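Local coordinates for cobalamin biosynthesis protein CobN (Mycobacterium tuberculosis, PDB 7C6O), which is the large, catalytic subunit of cobaltochelatase, which inserts cobalt into the corrin ring during cobalamin biosynthesis, probably at the expense of ATP, at residues 257-262 with 269-274; 600-603 with 608-611; 634-639 with 648-653. All blocks are in the same frame, centred on the assembly; numbering follows the deposited sequence. Where two conformers were deposited one is given.

Contact 1 (257-262 with 269-274)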
ATOM      1  N   VAL A 257      20.157   5.553   5.588  1.00 23.40           N
ATOM      2  CA  VAL A 257      20.666   4.382   4.887  1.00 25.56           C
ATOM      3  C   VAL A 257      20.083   3.078   5.410  1.00 26.32           C
ATOM      4  O   VAL A 257      20.395   2.017   4.864  1.00 27.40           O
ATOM      5  CB  VAL A 257      22.208   4.325   4.928  1.00 30.33           C
ATOM      6  CG1 VAL A 257      22.804   5.536   4.233  1.00 30.22           C
ATOM      7  CG2 VAL A 257      22.705   4.214   6.364  1.00 31.29           C
ATOM      8  N   LYS A 258      19.248   3.116   6.449  1.00 23.38           N
ATOM      9  CA  LYS A 258      18.632   1.912   7.012  1.00 20.83           C
ATOM     10  C   LYS A 258      17.130   2.132   7.153  1.00 21.10           C
ATOM     11  O   LYS A 258      16.613   2.303   8.265  1.00 17.26           O
ATOM     12  CB  LYS A 258      19.265   1.552   8.359  1.00 23.22           C
ATOM     13  CG  LYS A 258      18.927   0.153   8.844  1.00 25.84           C
ATOM     14  CD  LYS A 258      19.543  -0.128  10.205  1.00 29.96           C
ATOM     15  CE  LYS A 258      21.050   0.067  10.179  1.00 33.98           C
ATOM     16  NZ  LYS A 258      21.691  -0.528  11.385  1.00 35.89           N
ATOM     17  N   PRO A 259      16.395   2.124   6.037  1.00 20.35           N
ATOM     18  CA  PRO A 259      14.951   2.400   6.115  1.00 20.58           C
ATOM     19  C   PRO A 259      14.185   1.399   6.963  1.00 16.48           C
ATOM     20  O   PRO A 259      13.155   1.762   7.548  1.00 16.86           O
ATOM     21  CB  PRO A 259      14.505   2.356   4.645  1.00 19.38           C
ATOM     22  CG  PRO A 259      15.551   1.548   3.947  1.00 19.07           C
ATOM     23  CD  PRO A 259      16.837   1.862   4.657  1.00 19.92           C
ATOM     24  N   ALA A 260      14.661   0.154   7.060  1.00 14.55           N
ATOM     25  CA  ALA A 260      13.984  -0.842   7.883  1.00 15.98           C
ATOM     26  C   ALA A 260      13.887  -0.427   9.345  1.00 20.24           C
ATOM     27  O   ALA A 260      13.014  -0.925  10.061  1.00 22.15           O
ATOM     28  CB  ALA A 260      14.701  -2.190   7.778  1.00 16.88           C
ATOM     29  N   ALA A 261      14.754   0.468   9.809  1.00 18.81           N
ATOM     30  CA  ALA A 261      14.727   0.902  11.198  1.00 19.42           C
ATOM     31  C   ALA A 261      13.913   2.173  11.405  1.00 19.11           C
ATOM     32  O   ALA A 261      13.881   2.696  12.523  1.00 21.02           O
ATOM     33  CB  ALA A 261      16.155   1.108  11.712  1.00 22.56           C
ATOM     34  N   ALA A 262      13.250   2.677  10.362  1.00 18.18           N
ATOM     35  CA  ALA A 262      12.564   3.962  10.424  1.00 20.71           C
ATOM     36  C   ALA A 262      11.069   3.867  10.140  1.00 20.67           C
ATOM     37  O   ALA A 262      10.412   4.906  10.008  1.00 18.00           O
ATOM     38  CB  ALA A 262      13.210   4.951   9.448  1.00 22.84           C
ATOM     39  N   ASP A 269      12.583   9.269  13.757  1.00 24.96           N
ATOM     40  CA  ASP A 269      13.340  10.509  13.901  1.00 24.52           C
ATOM     41  C   ASP A 269      14.701  10.405  13.229  1.00 23.39           C
ATOM     42  O   ASP A 269      15.218  11.406  12.719  1.00 23.67           O
ATOM     43  CB  ASP A 269      13.507  10.865  15.380  1.00 26.25           C
ATOM     44  CG  ASP A 269      12.252  11.462  15.985  1.00 28.75           C
ATOM     45  OD1 ASP A 269      11.359  11.890  15.220  1.00 27.66           O
ATOM     46  OD2 ASP A 269      12.164  11.514  17.230  1.00 28.26           O
ATOM     47  N   SER A 270      15.288   9.207  13.205  1.00 23.05           N
ATOM     48  CA  SER A 270      16.602   9.027  12.599  1.00 24.65           C
ATOM     49  C   SER A 270      16.572   9.189  11.084  1.00 23.59           C
ATOM     50  O   SER A 270      17.630   9.383  10.474  1.00 24.84           O
ATOM     51  CB  SER A 270      17.168   7.653  12.963  1.00 27.78           C
ATOM     52  OG  SER A 270      16.418   6.608  12.367  1.00 32.42           O
ATOM     53  N   TRP A 271      15.399   9.103  10.461  1.00 19.26           N
ATOM     54  CA  TRP A 271      15.264   9.376   9.031  1.00 18.89           C
ATOM     55  C   TRP A 271      15.022  10.873   8.891  1.00 22.29           C
ATOM     56  O   TRP A 271      13.917  11.362   9.140  1.00 21.66           O
ATOM     57  CB  TRP A 271      14.135   8.555   8.418  1.00 16.89           C
ATOM     58  CG  TRP A 271      14.206   8.485   6.923  1.00 15.77           C
ATOM     59  CD1 TRP A 271      13.620   9.339   6.034  1.00 17.08           C
ATOM     60  CD2 TRP A 271      14.909   7.512   6.143  1.00 14.31           C
ATOM     61  NE1 TRP A 271      13.914   8.956   4.745  1.00 17.09           N
ATOM     62  CE2 TRP A 271      14.704   7.837   4.786  1.00 16.74           C
ATOM     63  CE3 TRP A 271      15.693   6.398   6.459  1.00 15.04           C
ATOM     64  CZ2 TRP A 271      15.254   7.087   3.747  1.00 16.94           C
ATOM     65  CZ3 TRP A 271      16.238   5.655   5.425  1.00 14.19           C
ATOM     66  CH2 TRP A 271      16.017   6.003   4.087  1.00 18.79           C
ATOM     67  N   ASN A 272      16.061  11.606   8.497  1.00 21.37           N
ATOM     68  CA  ASN A 272      16.082  13.059   8.607  1.00 23.01           C
ATOM     69  C   ASN A 272      16.226  13.681   7.225  1.00 22.19           C
ATOM     70  O   ASN A 272      17.244  13.480   6.553  1.00 21.64           O
ATOM     71  CB  ASN A 272      17.222  13.508   9.525  1.00 26.10           C
ATOM     72  CG  ASN A 272      17.116  14.966   9.916  1.00 29.78           C
ATOM     73  OD1 ASN A 272      16.882  15.831   9.076  1.00 31.49           O
ATOM     74  ND2 ASN A 272      17.281  15.244  11.204  1.00 33.96           N
ATOM     75  N   VAL A 273      15.215  14.447   6.815  1.00 21.68           N
ATOM     76  CA  VAL A 273      15.257  15.189   5.559  1.00 20.77           C
ATOM     77  C   VAL A 273      15.001  16.663   5.840  1.00 18.75           C
ATOM     78  O   VAL A 273      14.529  17.397   4.964  1.00 19.19           O
ATOM     79  CB  VAL A 273      14.235  14.645   4.542  1.00 21.52           C
ATOM     80  CG1 VAL A 273      14.590  13.225   4.126  1.00 23.84           C
ATOM     81  CG2 VAL A 273      12.820  14.706   5.115  1.00 20.34           C
ATOM     82  N   GLU A 274      15.314  17.105   7.063  1.00 19.56           N
ATOM     83  CA  GLU A 274      15.012  18.480   7.458  1.00 21.83           C
ATOM     84  C   GLU A 274      15.671  19.489   6.525  1.00 21.26           C
ATOM     85  O   GLU A 274      15.079  20.530   6.216  1.00 22.65           O
ATOM     86  CB  GLU A 274      15.449  18.725   8.903  1.00 22.84           C
ATOM     87  CG  GLU A 274      14.600  18.011   9.937  1.00 25.01           C
TER

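Contact 2 (600-603 with 608-611)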
ATOM      1  N   GLN A 600      -0.829   2.615  -3.143  1.00 10.72           N
ATOM      2  CA  GLN A 600      -1.179   2.418  -4.546  1.00 12.54           C
ATOM      3  C   GLN A 600      -1.504   3.745  -5.219  1.00 12.36           C
ATOM      4  O   GLN A 600      -1.138   3.968  -6.379  1.00 11.28           O
ATOM      5  CB  GLN A 600      -2.354   1.447  -4.673  1.00 12.26           C
ATOM      6  CG  GLN A 600      -2.597   0.938  -6.100  1.00 14.17           C
ATOM      7  CD  GLN A 600      -1.507  -0.011  -6.592  1.00 15.89           C
ATOM      8  OE1 GLN A 600      -0.316   0.301  -6.541  1.00 19.73           O
ATOM      9  NE2 GLN A 600      -1.916  -1.176  -7.077  1.00 17.07           N
ATOM     10  N   ALA A 601      -2.179   4.644  -4.501  1.00 12.06           N
ATOM     11  CA  ALA A 601      -2.433   5.973  -5.044  1.00 12.63           C
ATOM     12  C   ALA A 601      -1.137   6.761  -5.198  1.00 13.31           C
ATOM     13  O   ALA A 601      -0.967   7.497  -6.177  1.00 12.08           O
ATOM     14  CB  ALA A 601      -3.420   6.724  -4.150  1.00 14.20           C
ATOM     15  N   LYS A 602      -0.212   6.617  -4.243  1.00 12.33           N
ATOM     16  CA  LYS A 602       1.077   7.301  -4.342  1.00 11.07           C
ATOM     17  C   LYS A 602       1.833   6.888  -5.597  1.00 13.16           C
ATOM     18  O   LYS A 602       2.483   7.718  -6.242  1.00 14.28           O
ATOM     19  CB  LYS A 602       1.937   7.005  -3.111  1.00 11.27           C
ATOM     20  CG  LYS A 602       1.423   7.575  -1.798  1.00 11.42           C
ATOM     21  CD  LYS A 602       2.212   7.007  -0.617  1.00 13.43           C
ATOM     22  CE  LYS A 602       3.639   7.542  -0.563  1.00 13.20           C
ATOM     23  NZ  LYS A 602       3.692   8.947  -0.064  1.00 16.20           N
ATOM     24  N   ARG A 603       1.763   5.607  -5.956  1.00 12.66           N
ATOM     25  CA  ARG A 603       2.634   5.048  -6.981  1.00 13.28           C
ATOM     26  C   ARG A 603       2.003   4.983  -8.363  1.00 13.53           C
ATOM     27  O   ARG A 603       2.726   5.099  -9.359  1.00 14.80           O
ATOM     28  CB  ARG A 603       3.094   3.646  -6.566  1.00  9.72           C
ATOM     29  CG  ARG A 603       3.845   3.648  -5.247  1.00 13.35           C
ATOM     30  CD  ARG A 603       4.320   2.263  -4.840  1.00 10.16           C
ATOM     31  NE  ARG A 603       5.083   2.334  -3.597  1.00 10.52           N
ATOM     32  CZ  ARG A 603       5.628   1.289  -2.982  1.00 13.27           C
ATOM     33  NH1 ARG A 603       5.505   0.068  -3.490  1.00 11.56           N
ATOM     34  NH2 ARG A 603       6.296   1.469  -1.852  1.00 13.21           N
ATOM     35  N   VAL A 608      -0.293  12.864  -3.505  1.00 13.42           N
ATOM     36  CA  VAL A 608       0.218  13.390  -2.244  1.00  9.90           C
ATOM     37  C   VAL A 608      -0.831  13.079  -1.188  1.00 13.22           C
ATOM     38  O   VAL A 608      -1.896  13.704  -1.158  1.00 13.04           O
ATOM     39  CB  VAL A 608       0.501  14.896  -2.321  1.00 13.84           C
ATOM     40  CG1 VAL A 608       0.915  15.432  -0.954  1.00 13.16           C
ATOM     41  CG2 VAL A 608       1.577  15.192  -3.359  1.00 14.01           C
ATOM     42  N   LEU A 609      -0.553  12.100  -0.333  1.00 12.59           N
ATOM     43  CA  LEU A 609      -1.485  11.760   0.730  1.00 13.93           C
ATOM     44  C   LEU A 609      -1.420  12.792   1.847  1.00 14.04           C
ATOM     45  O   LEU A 609      -0.375  13.388   2.114  1.00 14.54           O
ATOM     46  CB  LEU A 609      -1.180  10.376   1.305  1.00 12.50           C
ATOM     47  CG  LEU A 609      -1.091   9.191   0.344  1.00 13.50           C
ATOM     48  CD1 LEU A 609      -0.902   7.905   1.130  1.00 15.64           C
ATOM     49  CD2 LEU A 609      -2.319   9.103  -0.555  1.00 11.26           C
ATOM     50  N   VAL A 610      -2.561  13.009   2.494  1.00 14.47           N
ATOM     51  CA  VAL A 610      -2.629  13.711   3.772  1.00 12.18           C
ATOM     52  C   VAL A 610      -3.360  12.753   4.700  1.00 15.79           C
ATOM     53  O   VAL A 610      -4.594  12.688   4.681  1.00 15.43           O
ATOM     54  CB  VAL A 610      -3.354  15.058   3.680  1.00 12.94           C
ATOM     55  CG1 VAL A 610      -3.369  15.744   5.043  1.00 15.34           C
ATOM     56  CG2 VAL A 610      -2.699  15.952   2.642  1.00 12.48           C
ATOM     57  N   ASP A 611      -2.616  11.986   5.492  1.00 14.68           N
ATOM     58  CA  ASP A 611      -3.302  10.918   6.197  1.00 12.64           C
ATOM     59  C   ASP A 611      -4.108  11.483   7.362  1.00 13.53           C
ATOM     60  O   ASP A 611      -3.861  12.590   7.849  1.00 17.21           O
ATOM     61  CB  ASP A 611      -2.331   9.814   6.644  1.00 14.45           C
ATOM     62  CG  ASP A 611      -1.284  10.275   7.645  1.00 17.13           C
ATOM     63  OD1 ASP A 611      -1.352  11.407   8.160  1.00 16.63           O
ATOM     64  OD2 ASP A 611      -0.371   9.465   7.917  1.00 18.79           O
TER

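Contact 3 (634-639 with 648-653)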
ATOM      1  N   ASP A 634     -21.923 -14.310  37.375  1.00 19.39           N
ATOM      2  CA  ASP A 634     -21.492 -13.881  38.702  1.00 22.31           C
ATOM      3  C   ASP A 634     -22.260 -14.617  39.790  1.00 21.83           C
ATOM      4  O   ASP A 634     -21.672 -15.060  40.786  1.00 24.99           O
ATOM      5  CB  ASP A 634     -21.672 -12.372  38.858  1.00 24.99           C
ATOM      6  CG  ASP A 634     -20.789 -11.577  37.925  1.00 25.65           C
ATOM      7  OD1 ASP A 634     -19.813 -12.148  37.390  1.00 25.84           O
ATOM      8  OD2 ASP A 634     -21.069 -10.374  37.733  1.00 25.39           O
ATOM      9  N   GLU A 635     -23.575 -14.755  39.620  1.00 20.58           N
ATOM     10  CA  GLU A 635     -24.372 -15.497  40.591  1.00 22.00           C
ATOM     11  C   GLU A 635     -23.940 -16.956  40.655  1.00 25.01           C
ATOM     12  O   GLU A 635     -23.895 -17.552  41.737  1.00 27.12           O
ATOM     13  CB  GLU A 635     -25.856 -15.384  40.241  1.00 22.54           C
ATOM     14  CG  GLU A 635     -26.788 -16.061  41.233  1.00 26.42           C
ATOM     15  CD  GLU A 635     -28.251 -15.790  40.931  1.00 32.09           C
ATOM     16  OE1 GLU A 635     -28.534 -14.996  40.009  1.00 30.63           O
ATOM     17  OE2 GLU A 635     -29.118 -16.373  41.617  1.00 34.66           O
ATOM     18  N   HIS A 636     -23.611 -17.546  39.503  1.00 23.96           N
ATOM     19  CA  HIS A 636     -23.131 -18.924  39.490  1.00 24.37           C
ATOM     20  C   HIS A 636     -21.855 -19.068  40.309  1.00 25.09           C
ATOM     21  O   HIS A 636     -21.694 -20.040  41.059  1.00 24.37           O
ATOM     22  CB  HIS A 636     -22.903 -19.383  38.050  1.00 23.22           C
ATOM     23  CG  HIS A 636     -22.352 -20.771  37.936  1.00 25.55           C
ATOM     24  ND1 HIS A 636     -21.002 -21.042  37.993  1.00 27.03           N
ATOM     25  CD2 HIS A 636     -22.969 -21.964  37.768  1.00 25.99           C
ATOM     26  CE1 HIS A 636     -20.811 -22.343  37.866  1.00 27.32           C
ATOM     27  NE2 HIS A 636     -21.989 -22.925  37.727  1.00 25.90           N
ATOM     28  N   ALA A 637     -20.937 -18.108  40.183  1.00 24.40           N
ATOM     29  CA  ALA A 637     -19.693 -18.172  40.943  1.00 26.99           C
ATOM     30  C   ALA A 637     -19.962 -18.100  42.441  1.00 27.96           C
ATOM     31  O   ALA A 637     -19.299 -18.782  43.232  1.00 28.51           O
ATOM     32  CB  ALA A 637     -18.754 -17.048  40.508  1.00 26.16           C
ATOM     33  N   SER A 638     -20.936 -17.283  42.848  1.00 25.96           N
ATOM     34  CA  SER A 638     -21.265 -17.182  44.266  0.56 25.18           C
ATOM     35  C   SER A 638     -21.893 -18.473  44.778  1.00 26.75           C
ATOM     36  O   SER A 638     -21.556 -18.942  45.872  1.00 27.05           O
ATOM     37  CB  SER A 638     -22.202 -15.998  44.504  0.56 25.45           C
ATOM     38  OG  SER A 638     -21.602 -14.786  44.085  0.56 26.93           O
ATOM     39  N   VAL A 639     -22.803 -19.061  44.001  1.00 25.81           N
ATOM     40  CA  VAL A 639     -23.440 -20.308  44.411  1.00 27.18           C
ATOM     41  C   VAL A 639     -22.410 -21.429  44.498  1.00 30.62           C
ATOM     42  O   VAL A 639     -22.445 -22.253  45.419  1.00 33.22           O
ATOM     43  CB  VAL A 639     -24.590 -20.659  43.449  1.00 29.19           C
ATOM     44  CG1 VAL A 639     -25.173 -22.017  43.786  1.00 32.97           C
ATOM     45  CG2 VAL A 639     -25.672 -19.592  43.509  1.00 26.66           C
ATOM     46  N   PRO A 648     -27.369 -26.685  40.285  1.00 37.97           N
ATOM     47  CA  PRO A 648     -28.273 -27.075  39.186  1.00 37.25           C
ATOM     48  C   PRO A 648     -29.321 -26.026  38.847  1.00 34.16           C
ATOM     49  O   PRO A 648     -29.661 -25.863  37.669  1.00 31.09           O
ATOM     50  CB  PRO A 648     -28.908 -28.370  39.707  1.00 38.42           C
ATOM     51  CG  PRO A 648     -27.870 -28.948  40.587  1.00 39.10           C
ATOM     52  CD  PRO A 648     -27.223 -27.776  41.269  1.00 39.88           C
ATOM     53  N   ALA A 649     -29.837 -25.303  39.843  1.00 31.70           N
ATOM     54  CA  ALA A 649     -30.877 -24.314  39.575  1.00 29.95           C
ATOM     55  C   ALA A 649     -30.331 -23.141  38.768  1.00 27.61           C
ATOM     56  O   ALA A 649     -30.957 -22.700  37.797  1.00 24.05           O
ATOM     57  CB  ALA A 649     -31.490 -23.826  40.887  1.00 31.80           C
ATOM     58  N   ILE A 650     -29.166 -22.618  39.156  1.00 27.58           N
ATOM     59  CA  ILE A 650     -28.597 -21.497  38.415  1.00 26.54           C
ATOM     60  C   ILE A 650     -28.069 -21.961  37.063  1.00 25.21           C
ATOM     61  O   ILE A 650     -28.092 -21.201  36.087  1.00 20.83           O
ATOM     62  CB  ILE A 650     -27.512 -20.791  39.254  1.00 25.22           C
ATOM     63  CG1 ILE A 650     -27.007 -19.534  38.540  1.00 24.85           C
ATOM     64  CG2 ILE A 650     -26.361 -21.731  39.567  1.00 26.37           C
ATOM     65  CD1 ILE A 650     -28.085 -18.496  38.298  1.00 24.06           C
ATOM     66  N   ARG A 651     -27.608 -23.214  36.969  1.00 22.82           N
ATOM     67  CA  ARG A 651     -27.224 -23.764  35.672  1.00 24.44           C
ATOM     68  C   ARG A 651     -28.409 -23.785  34.714  1.00 22.85           C
ATOM     69  O   ARG A 651     -28.259 -23.480  33.524  1.00 21.35           O
ATOM     70  CB  ARG A 651     -26.655 -25.176  35.832  1.00 24.62           C
ATOM     71  CG  ARG A 651     -25.286 -25.273  36.498  1.00 24.69           C
ATOM     72  CD  ARG A 651     -24.794 -26.720  36.463  1.00 25.02           C
ATOM     73  NE  ARG A 651     -23.553 -26.931  37.205  1.00 29.00           N
ATOM     74  CZ  ARG A 651     -23.437 -27.738  38.256  1.00 27.82           C
ATOM     75  NH1 ARG A 651     -24.487 -28.418  38.694  1.00 28.30           N
ATOM     76  NH2 ARG A 651     -22.266 -27.869  38.867  1.00 27.67           N
ATOM     77  N   GLN A 652     -29.595 -24.147  35.213  1.00 22.77           N
ATOM     78  CA  GLN A 652     -30.782 -24.159  34.364  1.00 24.61           C
ATOM     79  C   GLN A 652     -31.136 -22.755  33.890  1.00 22.05           C
ATOM     80  O   GLN A 652     -31.514 -22.565  32.728  1.00 19.03           O
ATOM     81  CB  GLN A 652     -31.965 -24.781  35.109  1.00 28.66           C
ATOM     82  CG  GLN A 652     -31.854 -26.281  35.330  0.55 33.20           C
ATOM     83  CD  GLN A 652     -33.070 -26.862  36.030  0.33 36.74           C
ATOM     84  OE1 GLN A 652     -34.038 -26.156  36.311  0.70 36.77           O
ATOM     85  NE2 GLN A 652     -33.022 -28.158  36.318  0.86 40.40           N
ATOM     86  N   GLN A 653     -31.032 -21.763  34.780  1.00 18.17           N
ATOM     87  CA  GLN A 653     -31.275 -20.378  34.378  1.00 16.18           C
ATOM     88  C   GLN A 653     -30.321 -19.951  33.272  1.00 15.77           C
ATOM     89  O   GLN A 653     -30.729 -19.288  32.309  1.00 15.66           O
ATOM     90  CB  GLN A 653     -31.127 -19.439  35.573  1.00 21.52           C
ATOM     91  CG  GLN A 653     -32.221 -19.532  36.615  1.00 23.31           C
ATOM     92  CD  GLN A 653     -32.053 -18.485  37.700  1.00 29.95           C
ATOM     93  OE1 GLN A 653     -32.040 -17.285  37.424  1.00 31.50           O
ATOM     94  NE2 GLN A 653     -31.902 -18.936  38.940  1.00 34.14           N
TER
HETATM   95  O   HOH W   1     -31.090 -15.444  39.379  1.00 34.96           O
HETATM   96  O   HOH W   2     -31.252 -17.931  41.334  1.00 42.21           O

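Contact 1 (257-262 with 269-274)
W271 packs its six-membered ring against P259 and A262, folding the long loop between strand 246-249 and helix 274-277 back on itself around a short 3-10 turn that begins at P259. Ahead of the tryptophan, S270 OG hydrogen-bonds to D267 O. W271 carries the contact. With CG anti to the backbone N (chi1 -163°), the indole is carried over to the other segment, and W271 CZ3 lies 3.6 Å from P259 CA and 3.8 Å from P259 CB. The carbonyl carbon of K258 meets the ring at its edge, with K258 C 4.0 Å from W271 CZ3. Nearer the backbone, W271 CB touches A262 CB at 3.9 Å. The pyrrole N-H is held by D318, whose OD1 accepts from W271 NE1, while F317 meets the rings with its plane turned by about 60°. Turn and indole are thus joined by apolar packing, with the buried N-H satisfied from outside the loop. Past the tryptophan, N272 forms an Asx turn leading into helix 274-277: E274 N donates to N272 OD1 at 2.9 Å, with an N-H...O angle of 162°.

Contact 2 (600-603 with 608-611)
Matching first torsions bring K602 and L609 together: in each, CG stands anti to the carbonyl carbon and beside the backbone N (chi1 -67° and -54°). K602 then runs out through CG and CD before bending at chi3 and chi4, and its aliphatic part crosses the leucine at about a right angle. The contact lies in the beta-alpha-beta unit of strand 586-591, helix 595-604 and strand 608-612, where the helix packs on one face of the parallel strand pair. The branch point of the leucine does the touching, with L609 CG 3.7 Å from K602 CG, and one methyl reaches further along the lysine, L609 CD1 lying 3.7 Å from K602 CD. The other methyl turns to the preceding helical residue, where A601 CB and L609 CD2 are 4.4 Å apart, a looser approach. Y588 of strand 586-591 touches both A601 and L609, so the packing spans the two strands, and F842 lies against L609. Beyond its bends the lysine leaves the apolar patch: NZ donates to N841 OD1 and to the carbonyl of F842. The chemistry is therefore divided along one side chain, its methylenes packing helix against strand while its buried NZ, held by two oxygens, ties this unit to the 841-842 loop.

Contact 3 (634-639 with 648-653)
Two consecutive helices, 624-642 and 647-660, form an antiparallel helical hairpin, and I650 fills the seam between them. Their segments 634-639 and 648-653 run at 168° with axes 9.8 Å apart. I650 points across with CG1 anti to its own backbone N; this chi1 of -175° sets CG1 and CG2 apart, and a chi2 of 61° turns CD1 to E635. There CD1 ends against the carboxylate end, 3.8 Å from E635 CD, whereas I650 CG2 meets the imidazole and lies 3.8 Å from H636 CD2. V639, one turn along from E635 and H636, adds a looser apolar touch to the same methyl, V639 CG1 being 4.4 Å from I650 CG2. On the side facing helix 675-694, R651 CG comes to the edge of the imidazole, near its plane. There D679 OD1 takes both the hydrogen bond of H636 NE2 and the salt bridge of R651 NE, so one carboxylate oxygen couples the hairpin's two helices to a third and fixes the imidazole and the arginine end together; R651 NH1 pairs with E675 as well. Away from that helix, E635 and Q653 are bridged by two waters. One water donates to E635 OE1 and Q653 OE1; the other donates to E635 OE2 at 2.7 Å and accepts from Q653 NE2, also at 2.7 Å.

In the fold
The three contacts follow one another along the chain and share no helix or strand. Contact 2 is the most central, about 9 Å from the chain centre, and wholly buried; contact 1 is also buried but lies farther out, within a single loop. Their centres are about 19 Å apart, and their nearest atoms about 11 Å, so they do not touch; yet Y843 bonds to A262 of contact 1 while its neighbours in the same loop reach contact 2. Contact 3 stands on a helical arm some 51 Å from the centre. Direct contact in all three is mainly packing between carbon atoms; contact 3 alone adds water bridges, in keeping with its partly exposed place.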